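Local coordinates for putative DD-carboxypeptidase TP_0574 (Treponema pallidum, PDB 1O75), which shows zinc-dependent carboxypeptidase activity on synthetic depsipeptides, binds penicillin, and may act as a D,D-carboxypeptidase that lowers peptidoglycan cross-linking, at residues G345-L358 with V379-T391. The protein carries 2 engineered substitutions. Sequence-based numbering, arbitrary orientation.
Sequences GKVLTIGGADAETL and VSLGQNVLSADFT
Two neighbouring strands of a small antiparallel beta-sandwich, 347-351 and 382-385, pair in its three-stranded sheet, where 347-351 is the central strand, bordered on its other side by 340-344, and 382-385 is outermost within the chain. L348 and I350 form hydrogen-bonded pairs with N384 and G382, V347 and T349 non-hydrogen-bonded pairs with V385 and Q383. The I350-G382 pair is closed by two bonds, I350 N to G382 O and G382 N to I350 O, both 2.6 Å. Two further backbone bonds join the segments, L386 N to K346 O and F390 N to G345 O, the latter nearly straight at 175°.

N384 makes the side-chain hydrogen bond between the segments. Its CG stands beside the backbone N (chi1 -55°), which sets the amide between them: ND2 donates across to L348 O at 2.9 Å and, more distantly along its own segment, to S380 O, both acceptors close to the amide plane, while OD1 accepts from S380 N. L348 O thus receives the side-chain N-H as well as a weak bond from N384 N, and the amide is fixed in rotation by partners on both its nitrogen and its oxygen.

L348, I350, V379 and L386 are apolar on the inward side; V363 packs against L348 and V379, V374 against L386, and I350 rests on I339. L386 CD1 lies 3.8 Å from both CB and CD2 of L348. The V347, T349, Q383 and V385 side chains occupy the opposite face, where those of Q383 and T349 lie side by side, pointing the same way, with Q383 CG 3.8 Å from T349 OG1. Just ahead of G382, L381 CB meets L358 CD1 at 3.7 Å, the two side chains crossing at about a right angle, and L381 CD2 touches A353 O at 3.6 Å.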
ATOM      1  N   GLY B 345      12.188  -2.702 -28.269  1.00 73.48           N
ATOM      2  CA  GLY B 345      10.839  -2.966 -28.735  1.00 74.50           C
ATOM      3  C   GLY B 345      10.073  -3.731 -27.675  1.00 75.09           C
ATOM      4  O   GLY B 345       9.705  -3.172 -26.636  1.00 74.79           O
ATOM      5  N   LYS B 346       9.834  -5.013 -27.941  1.00 75.92           N
ATOM      6  CA  LYS B 346       9.125  -5.887 -27.011  1.00 77.09           C
ATOM      7  C   LYS B 346      10.079  -7.001 -26.593  1.00 77.24           C
ATOM      8  O   LYS B 346       9.653  -8.084 -26.187  1.00 78.01           O
ATOM      9  CB  LYS B 346       7.894  -6.503 -27.688  1.00 77.02           C
ATOM     10  CG  LYS B 346       6.888  -5.493 -28.218  1.00 78.22           C
ATOM     11  CD  LYS B 346       5.650  -6.186 -28.775  1.00 78.58           C
ATOM     12  CE  LYS B 346       4.615  -5.173 -29.243  1.00 79.06           C
ATOM     13  NZ  LYS B 346       3.429  -5.807 -29.886  1.00 79.62           N
ATOM     14  N   VAL B 347      11.374  -6.723 -26.681  1.00 77.64           N
ATOM     15  CA  VAL B 347      12.384  -7.721 -26.360  1.00 77.95           C
ATOM     16  C   VAL B 347      13.308  -7.383 -25.198  1.00 78.23           C
ATOM     17  O   VAL B 347      13.889  -6.301 -25.135  1.00 78.77           O
ATOM     18  CB  VAL B 347      13.268  -8.000 -27.592  1.00 77.97           C
ATOM     19  CG1 VAL B 347      14.189  -9.183 -27.320  1.00 77.71           C
ATOM     20  CG2 VAL B 347      12.391  -8.251 -28.808  1.00 78.44           C
ATOM     21  N   LEU B 348      13.441  -8.337 -24.284  1.00 78.77           N
ATOM     22  CA  LEU B 348      14.316  -8.199 -23.126  1.00 78.35           C
ATOM     23  C   LEU B 348      15.468  -9.177 -23.343  1.00 78.01           C
ATOM     24  O   LEU B 348      15.266 -10.389 -23.412  1.00 77.12           O
ATOM     25  CB  LEU B 348      13.546  -8.535 -21.839  1.00 78.41           C
ATOM     26  CG  LEU B 348      14.317  -8.822 -20.544  1.00 78.41           C
ATOM     27  CD1 LEU B 348      15.380  -7.771 -20.306  1.00 78.22           C
ATOM     28  CD2 LEU B 348      13.334  -8.872 -19.381  1.00 78.58           C
ATOM     29  N   THR B 349      16.679  -8.645 -23.471  1.00 78.40           N
ATOM     30  CA  THR B 349      17.842  -9.489 -23.702  1.00 79.05           C
ATOM     31  C   THR B 349      18.671  -9.705 -22.441  1.00 79.55           C
ATOM     32  O   THR B 349      19.176  -8.754 -21.842  1.00 79.49           O
ATOM     33  CB  THR B 349      18.740  -8.896 -24.814  1.00 79.13           C
ATOM     34  OG1 THR B 349      18.010  -8.863 -26.049  1.00 79.02           O
ATOM     35  CG2 THR B 349      19.994  -9.738 -25.000  1.00 78.65           C
ATOM     36  N   ILE B 350      18.811 -10.968 -22.053  1.00 80.33           N
ATOM     37  CA  ILE B 350      19.571 -11.337 -20.865  1.00 81.29           C
ATOM     38  C   ILE B 350      20.820 -12.152 -21.187  1.00 81.77           C
ATOM     39  O   ILE B 350      20.744 -13.220 -21.794  1.00 81.11           O
ATOM     40  CB  ILE B 350      18.699 -12.144 -19.881  1.00 81.11           C
ATOM     41  CG1 ILE B 350      17.638 -11.230 -19.273  1.00 81.07           C
ATOM     42  CG2 ILE B 350      19.560 -12.758 -18.795  1.00 81.45           C
ATOM     43  CD1 ILE B 350      16.863 -11.863 -18.155  1.00 81.19           C
ATOM     44  N   GLY B 351      21.969 -11.638 -20.767  1.00 82.67           N
ATOM     45  CA  GLY B 351      23.218 -12.331 -21.006  1.00 84.37           C
ATOM     46  C   GLY B 351      24.173 -12.108 -19.854  1.00 85.35           C
ATOM     47  O   GLY B 351      23.833 -11.426 -18.892  1.00 85.19           O
ATOM     48  N   GLY B 352      25.364 -12.693 -19.945  1.00 86.20           N
ATOM     49  CA  GLY B 352      26.358 -12.524 -18.897  1.00 87.09           C
ATOM     50  C   GLY B 352      26.253 -13.495 -17.736  1.00 87.69           C
ATOM     51  O   GLY B 352      27.168 -13.583 -16.909  1.00 88.19           O
ATOM     52  N   ALA B 353      25.147 -14.229 -17.666  1.00 87.64           N
ATOM     53  CA  ALA B 353      24.952 -15.181 -16.582  1.00 87.55           C
ATOM     54  C   ALA B 353      24.776 -16.607 -17.081  1.00 87.57           C
ATOM     55  O   ALA B 353      24.424 -16.843 -18.235  1.00 87.57           O
ATOM     56  CB  ALA B 353      23.750 -14.773 -15.740  1.00 87.55           C
ATOM     57  N   ASP B 354      25.025 -17.549 -16.181  1.00 87.89           N
ATOM     58  CA  ASP B 354      24.913 -18.976 -16.453  1.00 88.00           C
ATOM     59  C   ASP B 354      23.483 -19.326 -16.867  1.00 87.31           C
ATOM     60  O   ASP B 354      22.582 -18.494 -16.791  1.00 87.19           O
ATOM     61  CB  ASP B 354      25.310 -19.739 -15.182  1.00 89.43           C
ATOM     62  CG  ASP B 354      25.373 -21.238 -15.380  1.00 90.52           C
ATOM     63  OD1 ASP B 354      24.307 -21.874 -15.536  1.00 90.80           O
ATOM     64  OD2 ASP B 354      26.499 -21.782 -15.372  1.00 91.13           O
ATOM     65  N   ALA B 355      23.282 -20.558 -17.320  1.00 86.38           N
ATOM     66  CA  ALA B 355      21.959 -21.017 -17.726  1.00 85.05           C
ATOM     67  C   ALA B 355      21.217 -21.511 -16.488  1.00 84.23           C
ATOM     68  O   ALA B 355      20.035 -21.226 -16.304  1.00 84.06           O
ATOM     69  CB  ALA B 355      22.087 -22.138 -18.742  1.00 85.39           C
ATOM     70  N   GLU B 356      21.920 -22.256 -15.640  1.00 83.17           N
ATOM     71  CA  GLU B 356      21.322 -22.776 -14.419  1.00 82.51           C
ATOM     72  C   GLU B 356      20.954 -21.638 -13.476  1.00 81.38           C
ATOM     73  O   GLU B 356      19.934 -21.692 -12.793  1.00 80.70           O
ATOM     74  CB  GLU B 356      22.286 -23.718 -13.700  1.00 83.09           C
ATOM     75  CG  GLU B 356      21.790 -24.131 -12.316  1.00 84.57           C
ATOM     76  CD  GLU B 356      22.784 -24.988 -11.552  1.00 85.72           C
ATOM     77  OE1 GLU B 356      23.938 -24.544 -11.356  1.00 85.62           O
ATOM     78  OE2 GLU B 356      22.405 -26.107 -11.140  1.00 86.30           O
ATOM     79  N   THR B 357      21.800 -20.615 -13.439  1.00 80.20           N
ATOM     80  CA  THR B 357      21.574 -19.466 -12.570  1.00 79.16           C
ATOM     81  C   THR B 357      20.265 -18.743 -12.909  1.00 78.20           C
ATOM     82  O   THR B 357      19.654 -18.111 -12.044  1.00 77.63           O
ATOM     83  CB  THR B 357      22.762 -18.476 -12.661  1.00 79.36           C
ATOM     84  OG1 THR B 357      22.622 -17.451 -11.670  1.00 79.85           O
ATOM     85  CG2 THR B 357      22.808 -17.832 -14.020  1.00 80.50           C
ATOM     86  N   LEU B 358      19.826 -18.853 -14.162  1.00 77.51           N
ATOM     87  CA  LEU B 358      18.588 -18.200 -14.595  1.00 76.12           C
ATOM     88  C   LEU B 358      17.374 -19.130 -14.575  1.00 75.56           C
ATOM     89  O   LEU B 358      16.346 -18.836 -15.186  1.00 75.06           O
ATOM     90  CB  LEU B 358      18.765 -17.602 -15.997  1.00 74.98           C
ATOM     91  CG  LEU B 358      19.848 -16.524 -16.126  1.00 74.69           C
ATOM     92  CD1 LEU B 358      19.890 -16.003 -17.549  1.00 74.97           C
ATOM     93  CD2 LEU B 358      19.565 -15.383 -15.156  1.00 74.75           C
ATOM     94  N   VAL B 379      11.560 -15.747 -17.302  1.00 68.49           N
ATOM     95  CA  VAL B 379      12.584 -15.398 -18.272  1.00 69.61           C
ATOM     96  C   VAL B 379      13.727 -16.404 -18.308  1.00 70.25           C
ATOM     97  O   VAL B 379      13.944 -17.159 -17.354  1.00 69.70           O
ATOM     98  CB  VAL B 379      13.137 -13.980 -17.980  1.00 69.60           C
ATOM     99  CG1 VAL B 379      14.548 -13.835 -18.505  1.00 70.23           C
ATOM    100  CG2 VAL B 379      12.241 -12.944 -18.627  1.00 69.75           C
ATOM    101  N   SER B 380      14.442 -16.407 -19.429  1.00 71.62           N
ATOM    102  CA  SER B 380      15.578 -17.294 -19.639  1.00 72.95           C
ATOM    103  C   SER B 380      16.712 -16.495 -20.268  1.00 74.05           C
ATOM    104  O   SER B 380      16.559 -15.310 -20.576  1.00 74.27           O
ATOM    105  CB  SER B 380      15.187 -18.445 -20.567  1.00 72.69           C
ATOM    106  OG  SER B 380      14.041 -19.119 -20.073  1.00 72.97           O
ATOM    107  N   LEU B 381      17.851 -17.152 -20.457  1.00 75.21           N
ATOM    108  CA  LEU B 381      19.021 -16.518 -21.047  1.00 76.21           C
ATOM    109  C   LEU B 381      18.775 -16.194 -22.527  1.00 77.02           C
ATOM    110  O   LEU B 381      18.097 -16.945 -23.235  1.00 77.61           O
ATOM    111  CB  LEU B 381      20.226 -17.450 -20.889  1.00 75.82           C
ATOM    112  CG  LEU B 381      21.608 -17.000 -21.361  1.00 76.54           C
ATOM    113  CD1 LEU B 381      22.013 -15.691 -20.690  1.00 75.96           C
ATOM    114  CD2 LEU B 381      22.604 -18.101 -21.035  1.00 76.23           C
ATOM    115  N   GLY B 382      19.313 -15.066 -22.986  1.00 77.59           N
ATOM    116  CA  GLY B 382      19.140 -14.675 -24.377  1.00 78.22           C
ATOM    117  C   GLY B 382      18.144 -13.550 -24.621  1.00 78.91           C
ATOM    118  O   GLY B 382      18.253 -12.467 -24.045  1.00 79.63           O
ATOM    119  N   GLN B 383      17.168 -13.804 -25.487  1.00 78.64           N
ATOM    120  CA  GLN B 383      16.156 -12.805 -25.814  1.00 78.63           C
ATOM    121  C   GLN B 383      14.782 -13.225 -25.299  1.00 77.51           C
ATOM    122  O   GLN B 383      14.413 -14.398 -25.362  1.00 76.91           O
ATOM    123  CB  GLN B 383      16.112 -12.589 -27.328  1.00 80.06           C
ATOM    124  CG  GLN B 383      17.435 -12.109 -27.915  1.00 82.50           C
ATOM    125  CD  GLN B 383      17.395 -11.984 -29.433  1.00 84.36           C
ATOM    126  OE1 GLN B 383      16.541 -11.289 -29.986  1.00 84.46           O
ATOM    127  NE2 GLN B 383      18.324 -12.654 -30.112  1.00 84.75           N
ATOM    128  N   ASN B 384      14.025 -12.259 -24.790  1.00 76.38           N
ATOM    129  CA  ASN B 384      12.702 -12.531 -24.241  1.00 75.18           C
ATOM    130  C   ASN B 384      11.656 -11.531 -24.737  1.00 75.50           C
ATOM    131  O   ASN B 384      11.651 -10.373 -24.321  1.00 75.64           O
ATOM    132  CB  ASN B 384      12.765 -12.475 -22.713  1.00 73.32           C
ATOM    133  CG  ASN B 384      13.825 -13.399 -22.136  1.00 71.83           C
ATOM    134  OD1 ASN B 384      13.539 -14.541 -21.767  1.00 71.05           O
ATOM    135  ND2 ASN B 384      15.060 -12.911 -22.065  1.00 70.51           N
ATOM    136  N   VAL B 385      10.776 -11.981 -25.627  1.00 75.83           N
ATOM    137  CA  VAL B 385       9.722 -11.117 -26.151  1.00 75.88           C
ATOM    138  C   VAL B 385       8.644 -11.044 -25.074  1.00 76.00           C
ATOM    139  O   VAL B 385       8.202 -12.073 -24.556  1.00 75.38           O
ATOM    140  CB  VAL B 385       9.117 -11.690 -27.461  1.00 76.40           C
ATOM    141  CG1 VAL B 385       8.031 -10.755 -27.992  1.00 75.59           C
ATOM    142  CG2 VAL B 385      10.218 -11.876 -28.504  1.00 75.49           C
ATOM    143  N   LEU B 386       8.221  -9.829 -24.740  1.00 75.69           N
ATOM    144  CA  LEU B 386       7.226  -9.644 -23.690  1.00 75.41           C
ATOM    145  C   LEU B 386       5.973  -8.865 -24.107  1.00 75.65           C
ATOM    146  O   LEU B 386       5.945  -8.215 -25.157  1.00 75.07           O
ATOM    147  CB  LEU B 386       7.890  -8.955 -22.492  1.00 74.32           C
ATOM    148  CG  LEU B 386       9.127  -9.652 -21.911  1.00 73.53           C
ATOM    149  CD1 LEU B 386       9.882  -8.703 -20.992  1.00 72.92           C
ATOM    150  CD2 LEU B 386       8.701 -10.905 -21.166  1.00 73.37           C
ATOM    151  N   SER B 387       4.944  -8.948 -23.260  1.00 75.88           N
ATOM    152  CA  SER B 387       3.671  -8.266 -23.481  1.00 75.65           C
ATOM    153  C   SER B 387       3.821  -6.791 -23.143  1.00 75.92           C
ATOM    154  O   SER B 387       3.125  -6.274 -22.268  1.00 76.11           O
ATOM    155  CB  SER B 387       2.577  -8.858 -22.587  1.00 75.18           C
ATOM    156  OG  SER B 387       2.373 -10.236 -22.842  1.00 76.52           O
ATOM    157  N   ALA B 388       4.733  -6.114 -23.829  1.00 75.71           N
ATOM    158  CA  ALA B 388       4.945  -4.702 -23.572  1.00 75.63           C
ATOM    159  C   ALA B 388       5.835  -4.057 -24.619  1.00 75.71           C
ATOM    160  O   ALA B 388       6.663  -4.712 -25.251  1.00 75.54           O
ATOM    161  CB  ALA B 388       5.545  -4.511 -22.181  1.00 75.60           C
ATOM    162  N   ASP B 389       5.643  -2.758 -24.799  1.00 75.88           N
ATOM    163  CA  ASP B 389       6.415  -1.990 -25.756  1.00 76.40           C
ATOM    164  C   ASP B 389       7.282  -1.031 -24.970  1.00 76.06           C
ATOM    165  O   ASP B 389       6.775  -0.166 -24.259  1.00 76.38           O
ATOM    166  CB  ASP B 389       5.476  -1.213 -26.685  1.00 77.08           C
ATOM    167  CG  ASP B 389       4.709  -2.122 -27.626  1.00 77.48           C
ATOM    168  OD1 ASP B 389       5.332  -2.639 -28.582  1.00 77.60           O
ATOM    169  OD2 ASP B 389       3.494  -2.326 -27.402  1.00 76.27           O
ATOM    170  N   PHE B 390       8.590  -1.192 -25.088  1.00 76.08           N
ATOM    171  CA  PHE B 390       9.509  -0.330 -24.369  1.00 76.39           C
ATOM    172  C   PHE B 390       9.842   0.912 -25.188  1.00 76.48           C
ATOM    173  O   PHE B 390      10.433   0.829 -26.266  1.00 76.33           O
ATOM    174  CB  PHE B 390      10.780  -1.110 -24.012  1.00 76.92           C
ATOM    175  CG  PHE B 390      10.519  -2.327 -23.160  1.00 77.13           C
ATOM    176  CD1 PHE B 390       9.984  -2.194 -21.878  1.00 77.03           C
ATOM    177  CD2 PHE B 390      10.770  -3.607 -23.651  1.00 76.99           C
ATOM    178  CE1 PHE B 390       9.699  -3.319 -21.101  1.00 77.27           C
ATOM    179  CE2 PHE B 390      10.489  -4.738 -22.884  1.00 77.30           C
ATOM    180  CZ  PHE B 390       9.952  -4.593 -21.606  1.00 77.35           C
ATOM    181  N   THR B 391       9.436   2.064 -24.662  1.00 76.23           N
ATOM    182  CA  THR B 391       9.666   3.348 -25.310  1.00 76.12           C
ATOM    183  C   THR B 391      11.155   3.645 -25.469  1.00 76.18           C
ATOM    184  O   THR B 391      11.857   3.897 -24.482  1.00 75.75           O
ATOM    185  CB  THR B 391       9.031   4.500 -24.497  1.00 76.05           C
ATOM    186  OG1 THR B 391       7.633   4.244 -24.309  1.00 75.56           O
ATOM    187  CG2 THR B 391       9.213   5.828 -25.222  1.00 75.84           C
TER